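Local coordinates for protein glutathione synthetase-like effector 30 (Gpa-GSS30-apo) (Globodera pallida, PDB 5OET) that is a glutathione synthetase-like effector of a plant-parasitic nematode, probably descended from a housekeeping ATP-dependent ligase that joins glycine to gamma-glutamylcysteine, at residues 112-120 with 479-490. Residues are numbered along the deposited sequence; the frame is centred on the assembly and turned at random.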
loop_
_atom_site.group_PDB
_atom_site.type_symbol
_atom_site.label_atom_id
_atom_site.label_comp_id
_atom_site.label_asym_id
_atom_site.label_seq_id
_atom_site.Cartn_x
_atom_site.Cartn_y
_atom_site.Cartn_z
ATOM N N LEU A 112 20.424 12.164 -20.880
ATOM C CA LEU A 112 19.586 11.406 -21.814
ATOM C C LEU A 112 19.983 11.697 -23.262
ATOM O O LEU A 112 20.169 10.783 -24.048
ATOM C CB LEU A 112 18.106 11.718 -21.604
ATOM C CG LEU A 112 17.479 11.356 -20.257
ATOM C CD1 LEU A 112 16.052 11.874 -20.154
ATOM C CD2 LEU A 112 17.514 9.861 -20.060
ATOM N N LEU A 113 20.146 12.964 -23.605
ATOM C CA LEU A 113 20.514 13.317 -24.971
ATOM C C LEU A 113 21.816 12.690 -25.447
ATOM O O LEU A 113 21.900 12.286 -26.574
ATOM C CB LEU A 113 20.558 14.843 -25.165
ATOM C CG LEU A 113 19.222 15.588 -25.255
ATOM C CD1 LEU A 113 19.461 17.037 -25.643
ATOM C CD2 LEU A 113 18.279 14.921 -26.254
ATOM N N LEU A 114 22.824 12.592 -24.586
ATOM C CA LEU A 114 24.109 11.975 -24.976
ATOM C C LEU A 114 23.982 10.475 -25.282
ATOM O O LEU A 114 24.499 10.003 -26.270
ATOM C CB LEU A 114 25.145 12.186 -23.879
ATOM C CG LEU A 114 26.446 11.398 -23.977
ATOM C CD1 LEU A 114 27.184 11.754 -25.250
ATOM C CD2 LEU A 114 27.329 11.657 -22.774
ATOM N N TYR A 115 23.328 9.723 -24.406
ATOM C CA TYR A 115 23.188 8.290 -24.596
ATOM C C TYR A 115 22.187 7.956 -25.703
ATOM O O TYR A 115 22.351 6.955 -26.399
ATOM C CB TYR A 115 22.798 7.607 -23.282
ATOM C CG TYR A 115 23.958 7.484 -22.349
ATOM C CD1 TYR A 115 24.857 6.448 -22.472
ATOM C CD2 TYR A 115 24.171 8.424 -21.359
ATOM C CE1 TYR A 115 25.943 6.346 -21.624
ATOM C CE2 TYR A 115 25.254 8.341 -20.502
ATOM C CZ TYR A 115 26.134 7.301 -20.636
ATOM O OH TYR A 115 27.192 7.243 -19.774
ATOM N N PHE A 116 21.165 8.791 -25.880
ATOM C CA PHE A 116 20.235 8.624 -26.986
ATOM C C PHE A 116 20.937 8.750 -28.328
ATOM O O PHE A 116 20.775 7.907 -29.177
ATOM C CB PHE A 116 19.091 9.636 -26.894
ATOM C CG PHE A 116 18.147 9.574 -28.055
ATOM C CD1 PHE A 116 17.478 8.400 -28.333
ATOM C CD2 PHE A 116 17.953 10.671 -28.887
ATOM C CE1 PHE A 116 16.622 8.314 -29.420
ATOM C CE2 PHE A 116 17.086 10.603 -29.956
ATOM C CZ PHE A 116 16.424 9.420 -30.229
ATOM N N ARG A 117 21.725 9.801 -28.491
ATOM C CA ARG A 117 22.451 10.090 -29.737
ATOM C C ARG A 117 23.585 9.117 -30.025
ATOM O O ARG A 117 23.830 8.769 -31.175
ATOM C CB ARG A 117 22.987 11.511 -29.705
ATOM C CG ARG A 117 21.887 12.549 -29.780
ATOM C CD ARG A 117 22.410 13.967 -29.561
ATOM N NE ARG A 117 21.318 14.916 -29.373
ATOM C CZ ARG A 117 21.458 16.232 -29.188
ATOM N NH1 ARG A 117 22.662 16.801 -29.159
ATOM N NH2 ARG A 117 20.372 16.993 -29.025
ATOM N N ALA A 118 24.278 8.685 -28.984
ATOM C CA ALA A 118 25.224 7.575 -29.103
ATOM C C ALA A 118 24.549 6.276 -29.539
ATOM O O ALA A 118 25.127 5.506 -30.286
ATOM C CB ALA A 118 25.932 7.354 -27.790
ATOM N N SER A 119 23.335 6.040 -29.053
ATOM C CA SER A 119 22.538 4.866 -29.427
ATOM C C SER A 119 22.000 4.893 -30.860
ATOM O O SER A 119 21.753 3.842 -31.443
ATOM C CB SER A 119 21.394 4.673 -28.432
ATOM O OG SER A 119 21.919 4.495 -27.128
ATOM N N CYS A 120 21.832 6.089 -31.420
ATOM C CA CYS A 120 21.522 6.282 -32.853
ATOM C C CYS A 120 22.716 6.112 -33.807
ATOM O O CYS A 120 22.546 6.283 -35.002
ATOM C CB CYS A 120 20.921 7.686 -33.081
ATOM S SG CYS A 120 19.370 8.020 -32.204
ATOM N N GLY A 479 14.943 10.102 -15.571
ATOM C CA GLY A 479 14.372 10.866 -16.690
ATOM C C GLY A 479 14.065 9.989 -17.899
ATOM O O GLY A 479 14.766 9.007 -18.150
ATOM N N CYS A 480 13.020 10.340 -18.645
ATOM C CA CYS A 480 12.665 9.597 -19.859
ATOM C C CYS A 480 12.574 10.469 -21.087
ATOM O O CYS A 480 12.224 11.629 -21.014
ATOM C CB CYS A 480 11.333 8.854 -19.729
ATOM S SG CYS A 480 11.195 7.748 -18.332
ATOM N N LEU A 481 12.830 9.823 -22.214
ATOM C CA LEU A 481 12.715 10.374 -23.558
ATOM C C LEU A 481 11.680 9.594 -24.351
ATOM O O LEU A 481 11.420 8.414 -24.083
ATOM C CB LEU A 481 14.022 10.151 -24.316
ATOM C CG LEU A 481 15.109 11.173 -24.322
ATOM C CD1 LEU A 481 16.148 10.817 -25.381
ATOM C CD2 LEU A 481 14.464 12.500 -24.597
ATOM N N LEU A 482 11.124 10.255 -25.354
ATOM C CA LEU A 482 10.538 9.574 -26.495
ATOM C C LEU A 482 11.173 10.164 -27.759
ATOM O O LEU A 482 11.060 11.378 -28.026
ATOM C CB LEU A 482 9.039 9.768 -26.496
ATOM C CG LEU A 482 8.264 8.640 -27.110
ATOM C CD1 LEU A 482 8.525 7.332 -26.379
ATOM C CD2 LEU A 482 6.799 9.046 -27.089
ATOM N N GLY A 483 11.851 9.319 -28.523
ATOM C CA GLY A 483 12.667 9.809 -29.624
ATOM C C GLY A 483 12.676 8.874 -30.800
ATOM O O GLY A 483 12.374 7.688 -30.651
ATOM N N ASN A 484 13.022 9.428 -31.965
ATOM C CA ASN A 484 13.060 8.693 -33.220
ATOM C C ASN A 484 14.512 8.432 -33.550
ATOM O O ASN A 484 15.266 9.364 -33.738
ATOM C CB ASN A 484 12.400 9.510 -34.328
ATOM C CG ASN A 484 12.453 8.820 -35.677
ATOM O OD1 ASN A 484 13.521 8.439 -36.164
ATOM N ND2 ASN A 484 11.302 8.677 -36.295
ATOM N N MET A 485 14.891 7.174 -33.682
ATOM C CA MET A 485 16.293 6.818 -33.847
ATOM C C MET A 485 16.844 6.899 -35.255
ATOM O O MET A 485 18.045 6.700 -35.444
ATOM C CB MET A 485 16.511 5.417 -33.328
ATOM C CG MET A 485 16.110 5.290 -31.887
ATOM S SD MET A 485 16.801 3.769 -31.286
ATOM C CE MET A 485 15.720 2.587 -32.098
ATOM N N GLU A 486 15.987 7.165 -36.239
ATOM C CA GLU A 486 16.428 7.303 -37.634
ATOM C C GLU A 486 16.795 8.738 -37.940
ATOM O O GLU A 486 17.743 8.986 -38.667
ATOM C CB GLU A 486 15.358 6.794 -38.620
ATOM C CG GLU A 486 15.684 5.430 -39.220
ATOM C CD GLU A 486 14.443 4.671 -39.654
ATOM O OE1 GLU A 486 13.606 5.267 -40.371
ATOM O OE2 GLU A 486 14.302 3.490 -39.255
ATOM N N THR A 487 16.023 9.669 -37.390
ATOM C CA THR A 487 16.314 11.104 -37.462
ATOM C C THR A 487 17.172 11.601 -36.278
ATOM O O THR A 487 17.955 12.526 -36.440
ATOM C CB THR A 487 14.997 11.911 -37.536
ATOM O OG1 THR A 487 14.225 11.720 -36.341
ATOM C CG2 THR A 487 14.170 11.448 -38.721
ATOM N N GLY A 488 17.033 10.984 -35.106
ATOM C CA GLY A 488 17.671 11.472 -33.873
ATOM C C GLY A 488 16.942 12.647 -33.219
ATOM O O GLY A 488 17.498 13.305 -32.346
ATOM N N LYS A 489 15.694 12.888 -33.631
ATOM C CA LYS A 489 14.845 13.924 -33.066
ATOM C C LYS A 489 14.111 13.384 -31.855
ATOM O O LYS A 489 13.648 12.246 -31.867
ATOM C CB LYS A 489 13.788 14.361 -34.107
ATOM C CG LYS A 489 13.079 15.697 -33.807
ATOM C CD LYS A 489 11.545 15.682 -33.973
ATOM C CE LYS A 489 11.114 15.729 -35.432
ATOM N NZ LYS A 489 11.271 17.082 -36.051
ATOM N N VAL A 490 13.970 14.222 -30.834
ATOM C CA VAL A 490 13.224 13.895 -29.622
ATOM C C VAL A 490 11.886 14.627 -29.656
ATOM O O VAL A 490 11.842 15.817 -29.914
ATOM C CB VAL A 490 14.021 14.315 -28.378
ATOM C CG1 VAL A 490 13.177 14.229 -27.111
ATOM C CG2 VAL A 490 15.286 13.478 -28.265
#
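Phe-116, on the C-terminal part of helix 98-119, points its ring into the hairpin that joins strand 469-484 to strand 490-504, neighbours in a mixed sheet. With CG anti to the backbone N (chi1 176°), the ring extends from the helix until Phe-116 CZ lies 3.7 Å from the backbone O of Asn-484; this oxygen and that of Gly-488 both sit at the ring edge, near its plane. Apolar neighbours gather round the same ring. Leu-481 crosses it at about a right angle, its CD1 3.5 Å from Phe-116 CB, while Met-485 CG approaches Phe-116 CE1 and Val-490 CG2 approaches Phe-116 CE2. The backbone of Gly-483 also comes close, its CA 3.8 Å from Phe-116 CZ and oblique to the ring. Cys-120 SG sits 3.8 Å above the plane of the Phe-116 ring, displaced toward its rim, and also packs on Met-485 CA (3.7 Å).

Leucines extend the apolar seam along the helix. Leu-112 lays CD1 and CD2 against the backbone of Gly-479 and Cys-480, with CD2 3.5 Å from Gly-479 O, and its CB meets Leu-481 CG. Leu-113 reaches Val-490 through CD2.

The hairpin turn has its own hydrogen bonds. Asn-484 OD1 accepts from Glu-486 N at 2.8 Å and from Thr-487 N, forming an Asx turn and Asx motif, and Gly-488 and Lys-489 face Asn-484 in a G1 beta bulge. Beyond the contact, Cys-480 turns from the helix to form a disulfide with Cys-164 on strand 160-173.

No hydrogen bond links the two segments. Between them the helix meets the sheet through apolar packing centred on Phe-116, while Gly-488 N and Asn-484 N bond within the hairpin, to Asn-484 O and Lys-489 O.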